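Local coordinates for protein taurocyamine kinase (PDB 4WOD) that reversibly transfers phosphate from ATP to taurocyamine, as a duplicated magnesium-dependent phosphagen kinase whose single chain holds two kinase units in tandem, at residues A[119-124]-A[275-280]; A[487-492]-A[625-630]. The protein carries 4 engineered substitutions. One frame throughout, in Å; residues are numbered along the deposited sequence.

Overall arrangement
Interactions 1 and 2 belong to the two repeats of the duplicated kinase, with centres about 50 Å apart, on opposite sides of the chain's centre, and without touching. Both are buried. Interaction 1 joins two neighbouring strands, 117-126 and 277-283, in the middle of the first eight-stranded antiparallel sheet; backbone bonds and apolar packing hold it, while one face carries arginines of the predicted ATP site. Interaction 2 uses the corresponding central strand of the second sheet, 480-489, but at its end, where it meets a segment that runs up to the predicted active-site C631. Here a cation-pi stack, one serine bond and two waters replace regular strand pairing.

Interaction 1: A[119-124]-A[275-280]; sequences STRVRL and TLRASV
R121 and S279 face each other as a hydrogen-bonded pair of antiparallel strands, each N-H giving its hydrogen to the other's O; R123 and R277 repeat the pattern. The bond from S279 N to R121 O is 2.8 Å long. V122 lies opposite A278 between these pairs, and T120 opposite V280 beyond R121 and S279, both as non-hydrogen-bonded pairs; V122 CA comes within 3.5 Å of R277 O in a CA-H...O contact.

The tightly packed side is that of V122, A278 and L276. V122 CG1, anti to its backbone N (chi1 -171°), reaches L276 CD1 at 3.7 Å, and its CG2 meets the small A278 CB. Branched and short side chains suit this buried face, where the hydroxyl T120 OG1 is bonded to G233 O.

On the other, polar face the looser side is that of R121 and R277, both partly exposed, whereas R123 is buried. R277 CB lies over one face of the R123 guanidinium, 3.7 Å from R123 CZ. Bent at chi2 and chi3, R123 donates from NH2 to T275 O at 2.9 Å, from above the carbonyl plane; N271 OD1 is a further hydrogen-bond partner of the same NH2. R121 extends until its NH1 lies only 3.0 Å from R277 NH1, their guanidinium planes 51° apart. Such a meeting of like charges should cost energy, offset in part by the salt bridge from R277 to D320. The gathering of arginines, with R226 and R305 nearby, is consistent with the predicted ATP site, where phosphates would balance the charge.

Strand 225-232 pairs with 117-126 on its other edge, and 318-323 flanks 277-283. Helix 236-251 covers V122 and L124, while helix 331-355 packs on L276, A278 and V280, closing the apolar face.

Interaction 2: A[487-492]-A[625-630]; sequences VGRSVE and YGYITC
R489 lays its guanidinium flat over the ring of Y627, centres 3.6 Å apart and planes only 7° from parallel. R489 CZ sits 12° off the normal of the Y627 ring, a face-on cation-pi contact, and R489 NH2 comes nearest, 3.4 Å from Y627 CE2. The chain bends at chi2 (-71°), turning the group back from a CB that points away from Y627; R489 CD then adds a CH-pi contact over the same ring face. V487 CG2 lies against the opposite face of the guanidinium, toward its rim.

Its rotation is fixed by polar partners: R489 NH1 donates to G488 O at 2.9 Å, and NH2 to water 1, which is also 2.6 Å from Y627 OH. One water thus ties the tips of both side chains together. H621 meets the Y627 ring edge-to-face.

Farther along, S490 OG donates to I628 O at 2.8 Å, approaching from above the carbonyl plane. Water 2 accepts from S490 N and donates to this same oxygen, which is therefore gripped twice. Serine, short and with a hydroxyl, suits this close approach of two backbones.

These bonds join the end of strand 480-489 to the segment leading to C631, the predicted active-site cysteine. The chemistry suggests that a buried arginine can be accommodated by the pi face of tyrosine together with a carbonyl and a water.

Interaction 1: A[119-124]-A[275-280]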
loop_
_atom_site.group_PDB
_atom_site.type_symbol
_atom_site.label_atom_id
_atom_site.label_comp_id
_atom_site.label_asym_id
_atom_site.label_seq_id
_atom_site.Cartn_x
_atom_site.Cartn_y
_atom_site.Cartn_z
ATOM N N SER A 119 21.677 7.016 -12.695
ATOM C CA SER A 119 21.980 8.430 -12.536
ATOM C C SER A 119 21.476 8.945 -11.200
ATOM O O SER A 119 20.645 8.312 -10.535
ATOM C CB SER A 119 21.367 9.249 -13.678
ATOM O OG SER A 119 19.961 9.102 -13.667
ATOM N N THR A 120 22.006 10.104 -10.823
ATOM C CA THR A 120 21.732 10.730 -9.551
ATOM C C THR A 120 21.445 12.187 -9.851
ATOM O O THR A 120 22.089 12.796 -10.709
ATOM C CB THR A 120 22.929 10.602 -8.578
ATOM O OG1 THR A 120 23.210 9.223 -8.333
ATOM C CG2 THR A 120 22.659 11.317 -7.247
ATOM N N ARG A 121 20.473 12.747 -9.151
ATOM C CA ARG A 121 20.023 14.092 -9.451
ATOM C C ARG A 121 19.558 14.756 -8.155
ATOM O O ARG A 121 18.958 14.097 -7.317
ATOM C CB ARG A 121 18.907 14.013 -10.513
ATOM C CG ARG A 121 17.937 15.177 -10.579
ATOM C CD ARG A 121 16.919 14.962 -11.721
ATOM N NE ARG A 121 15.900 16.015 -11.813
ATOM C CZ ARG A 121 14.937 16.235 -10.914
ATOM N NH1 ARG A 121 14.827 15.461 -9.840
ATOM N NH2 ARG A 121 14.062 17.220 -11.101
ATOM N N VAL A 122 19.883 16.031 -7.954
ATOM C CA VAL A 122 19.291 16.793 -6.850
ATOM C C VAL A 122 18.690 18.111 -7.383
ATOM O O VAL A 122 19.304 18.839 -8.176
ATOM C CB VAL A 122 20.308 17.091 -5.713
ATOM C CG1 VAL A 122 19.597 17.693 -4.510
ATOM C CG2 VAL A 122 21.020 15.815 -5.285
ATOM N N ARG A 123 17.467 18.380 -6.952
ATOM C CA ARG A 123 16.691 19.509 -7.438
ATOM C C ARG A 123 16.243 20.394 -6.283
ATOM O O ARG A 123 15.890 19.889 -5.215
ATOM C CB ARG A 123 15.465 19.006 -8.215
ATOM C CG ARG A 123 14.485 20.098 -8.650
ATOM C CD ARG A 123 13.036 19.640 -8.488
ATOM N NE ARG A 123 12.533 19.912 -7.140
ATOM C CZ ARG A 123 11.497 19.288 -6.589
ATOM N NH1 ARG A 123 10.849 18.343 -7.260
ATOM N NH2 ARG A 123 11.115 19.605 -5.354
ATOM N N LEU A 124 16.278 21.708 -6.493
ATOM C CA LEU A 124 15.607 22.657 -5.617
ATOM C C LEU A 124 14.937 23.765 -6.433
ATOM O O LEU A 124 15.153 23.890 -7.647
ATOM C CB LEU A 124 16.573 23.268 -4.596
ATOM C CG LEU A 124 17.874 23.943 -5.033
ATOM C CD1 LEU A 124 17.669 25.326 -5.665
ATOM C CD2 LEU A 124 18.815 24.021 -3.826
ATOM N N THR A 275 12.464 22.516 -0.353
ATOM C CA THR A 275 12.185 22.335 -1.780
ATOM C C THR A 275 13.037 21.220 -2.396
ATOM O O THR A 275 12.974 20.981 -3.588
ATOM C CB THR A 275 12.399 23.635 -2.614
ATOM O OG1 THR A 275 13.778 23.782 -2.963
ATOM C CG2 THR A 275 11.944 24.867 -1.854
ATOM N N LEU A 276 13.820 20.531 -1.581
ATOM C CA LEU A 276 14.846 19.654 -2.117
ATOM C C LEU A 276 14.330 18.260 -2.465
ATOM O O LEU A 276 13.696 17.598 -1.647
ATOM C CB LEU A 276 16.007 19.546 -1.124
ATOM C CG LEU A 276 17.301 18.902 -1.636
ATOM C CD1 LEU A 276 18.331 19.968 -1.949
ATOM C CD2 LEU A 276 17.849 17.909 -0.613
ATOM N N ARG A 277 14.591 17.830 -3.700
ATOM C CA ARG A 277 14.337 16.445 -4.098
ATOM C C ARG A 277 15.629 15.837 -4.600
ATOM O O ARG A 277 16.095 16.164 -5.702
ATOM C CB ARG A 277 13.262 16.341 -5.176
ATOM C CG ARG A 277 12.846 14.891 -5.447
ATOM C CD ARG A 277 11.833 14.758 -6.599
ATOM N NE ARG A 277 12.509 14.397 -7.847
ATOM C CZ ARG A 277 12.530 13.171 -8.369
ATOM N NH1 ARG A 277 13.179 12.936 -9.505
ATOM N NH2 ARG A 277 11.889 12.179 -7.769
ATOM N N ALA A 278 16.224 15.000 -3.756
ATOM C CA ALA A 278 17.411 14.245 -4.110
ATOM C C ALA A 278 16.941 12.896 -4.572
ATOM O O ALA A 278 16.132 12.278 -3.897
ATOM C CB ALA A 278 18.336 14.101 -2.924
ATOM N N SER A 279 17.472 12.403 -5.675
ATOM C CA SER A 279 16.992 11.121 -6.169
ATOM C C SER A 279 18.007 10.354 -7.013
ATOM O O SER A 279 18.977 10.925 -7.509
ATOM C CB SER A 279 15.729 11.349 -6.987
ATOM O OG SER A 279 16.085 11.878 -8.240
ATOM N N VAL A 280 17.761 9.054 -7.174
ATOM C CA VAL A 280 18.459 8.230 -8.157
ATOM C C VAL A 280 17.454 7.529 -9.059
ATOM O O VAL A 280 16.319 7.263 -8.640
ATOM C CB VAL A 280 19.348 7.146 -7.504
ATOM C CG1 VAL A 280 20.486 7.784 -6.778
ATOM C CG2 VAL A 280 18.506 6.219 -6.551
#

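Interaction 2: A[487-492]-A[625-630]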
loop_
_atom_site.group_PDB
_atom_site.type_symbol
_atom_site.label_atom_id
_atom_site.label_comp_id
_atom_site.label_asym_id
_atom_site.label_seq_id
_atom_site.Cartn_x
_atom_site.Cartn_y
_atom_site.Cartn_z
ATOM N N VAL A 487 -15.528 -24.321 5.872
ATOM C CA VAL A 487 -14.228 -24.995 5.972
ATOM C C VAL A 487 -13.228 -24.400 4.996
ATOM O O VAL A 487 -13.616 -23.836 3.967
ATOM C CB VAL A 487 -14.320 -26.519 5.699
ATOM C CG1 VAL A 487 -15.121 -27.239 6.802
ATOM C CG2 VAL A 487 -14.895 -26.779 4.313
ATOM N N GLY A 488 -11.939 -24.526 5.320
ATOM C CA GLY A 488 -10.892 -24.274 4.351
ATOM C C GLY A 488 -10.486 -25.557 3.640
ATOM O O GLY A 488 -10.584 -26.624 4.229
ATOM N N ARG A 489 -10.062 -25.458 2.374
ATOM C CA ARG A 489 -9.475 -26.605 1.655
ATOM C C ARG A 489 -8.342 -26.151 0.741
ATOM O O ARG A 489 -8.373 -25.055 0.174
ATOM C CB ARG A 489 -10.524 -27.371 0.818
ATOM C CG ARG A 489 -11.584 -28.155 1.612
ATOM C CD ARG A 489 -10.996 -29.424 2.311
ATOM N NE ARG A 489 -11.999 -30.225 3.032
ATOM C CZ ARG A 489 -12.384 -30.037 4.292
ATOM N NH1 ARG A 489 -11.872 -29.057 5.020
ATOM N NH2 ARG A 489 -13.306 -30.832 4.831
ATOM N N SER A 490 -7.321 -27.001 0.649
ATOM C CA SER A 490 -6.232 -26.853 -0.281
ATOM C C SER A 490 -6.346 -27.966 -1.300
ATOM O O SER A 490 -6.794 -29.066 -0.975
ATOM C CB SER A 490 -4.870 -26.935 0.435
ATOM O OG SER A 490 -4.745 -25.946 1.440
ATOM N N VAL A 491 -5.921 -27.672 -2.525
ATOM C CA VAL A 491 -5.964 -28.632 -3.603
ATOM C C VAL A 491 -4.567 -29.215 -3.783
ATOM O O VAL A 491 -3.580 -28.467 -3.931
ATOM C CB VAL A 491 -6.446 -27.987 -4.922
ATOM C CG1 VAL A 491 -6.376 -28.997 -6.096
ATOM C CG2 VAL A 491 -7.869 -27.399 -4.758
ATOM N N GLU A 492 -4.478 -30.537 -3.768
ATOM C CA GLU A 492 -3.192 -31.214 -3.984
ATOM C C GLU A 492 -2.498 -30.784 -5.269
ATOM O O GLU A 492 -3.136 -30.619 -6.306
ATOM C CB GLU A 492 -3.368 -32.728 -4.026
ATOM C CG GLU A 492 -3.338 -33.402 -2.664
ATOM C CD GLU A 492 -3.324 -34.919 -2.783
ATOM O OE1 GLU A 492 -3.044 -35.422 -3.894
ATOM O OE2 GLU A 492 -3.598 -35.600 -1.774
ATOM N N TYR A 625 -1.806 -33.760 10.648
ATOM C CA TYR A 625 -2.625 -32.568 10.935
ATOM C C TYR A 625 -4.032 -32.534 10.322
ATOM O O TYR A 625 -4.729 -31.533 10.478
ATOM C CB TYR A 625 -1.873 -31.304 10.482
ATOM C CG TYR A 625 -0.457 -31.225 11.011
ATOM C CD1 TYR A 625 -0.199 -31.348 12.375
ATOM C CD2 TYR A 625 0.621 -31.060 10.144
ATOM C CE1 TYR A 625 1.098 -31.292 12.866
ATOM C CE2 TYR A 625 1.916 -30.998 10.623
ATOM C CZ TYR A 625 2.151 -31.123 11.978
ATOM O OH TYR A 625 3.447 -31.066 12.443
ATOM N N GLY A 626 -4.463 -33.580 9.622
ATOM C CA GLY A 626 -5.786 -33.513 8.994
ATOM C C GLY A 626 -5.752 -32.652 7.737
ATOM O O GLY A 626 -4.764 -32.688 7.008
ATOM N N TYR A 627 -6.808 -31.877 7.464
ATOM C CA TYR A 627 -6.791 -31.046 6.265
ATOM C C TYR A 627 -5.720 -29.959 6.380
ATOM O O TYR A 627 -5.569 -29.293 7.412
ATOM C CB TYR A 627 -8.184 -30.449 5.956
ATOM C CG TYR A 627 -9.102 -31.521 5.385
ATOM C CD1 TYR A 627 -8.891 -32.021 4.109
ATOM C CD2 TYR A 627 -10.124 -32.070 6.145
ATOM C CE1 TYR A 627 -9.698 -33.016 3.585
ATOM C CE2 TYR A 627 -10.938 -33.071 5.644
ATOM C CZ TYR A 627 -10.718 -33.541 4.363
ATOM O OH TYR A 627 -11.515 -34.542 3.858
ATOM N N ILE A 628 -4.939 -29.842 5.319
ATOM C CA ILE A 628 -3.865 -28.854 5.246
ATOM C C ILE A 628 -4.386 -27.527 4.720
ATOM O O ILE A 628 -5.168 -27.495 3.766
ATOM C CB ILE A 628 -2.723 -29.366 4.349
ATOM C CG1 ILE A 628 -2.066 -30.567 5.027
ATOM C CG2 ILE A 628 -1.697 -28.242 4.046
ATOM C CD1 ILE A 628 -1.355 -31.463 4.055
ATOM N N THR A 629 -3.973 -26.443 5.370
ATOM C CA THR A 629 -4.371 -25.091 5.010
ATOM C C THR A 629 -3.144 -24.183 5.064
ATOM O O THR A 629 -2.111 -24.522 5.664
ATOM C CB THR A 629 -5.485 -24.526 5.950
ATOM O OG1 THR A 629 -5.012 -24.467 7.301
ATOM C CG2 THR A 629 -6.734 -25.412 5.919
ATOM N N CYS A 630 -3.261 -23.029 4.425
ATOM C CA CYS A 630 -2.190 -22.046 4.424
ATOM C C CYS A 630 -1.767 -21.627 5.840
ATOM O O CYS A 630 -0.586 -21.698 6.181
ATOM C CB CYS A 630 -2.624 -20.835 3.604
ATOM S SG CYS A 630 -1.445 -19.511 3.560
HETATM O O HOH W 1 -13.382 -32.976 2.822
HETATM O O HOH W 2 -7.050 -29.089 2.570
#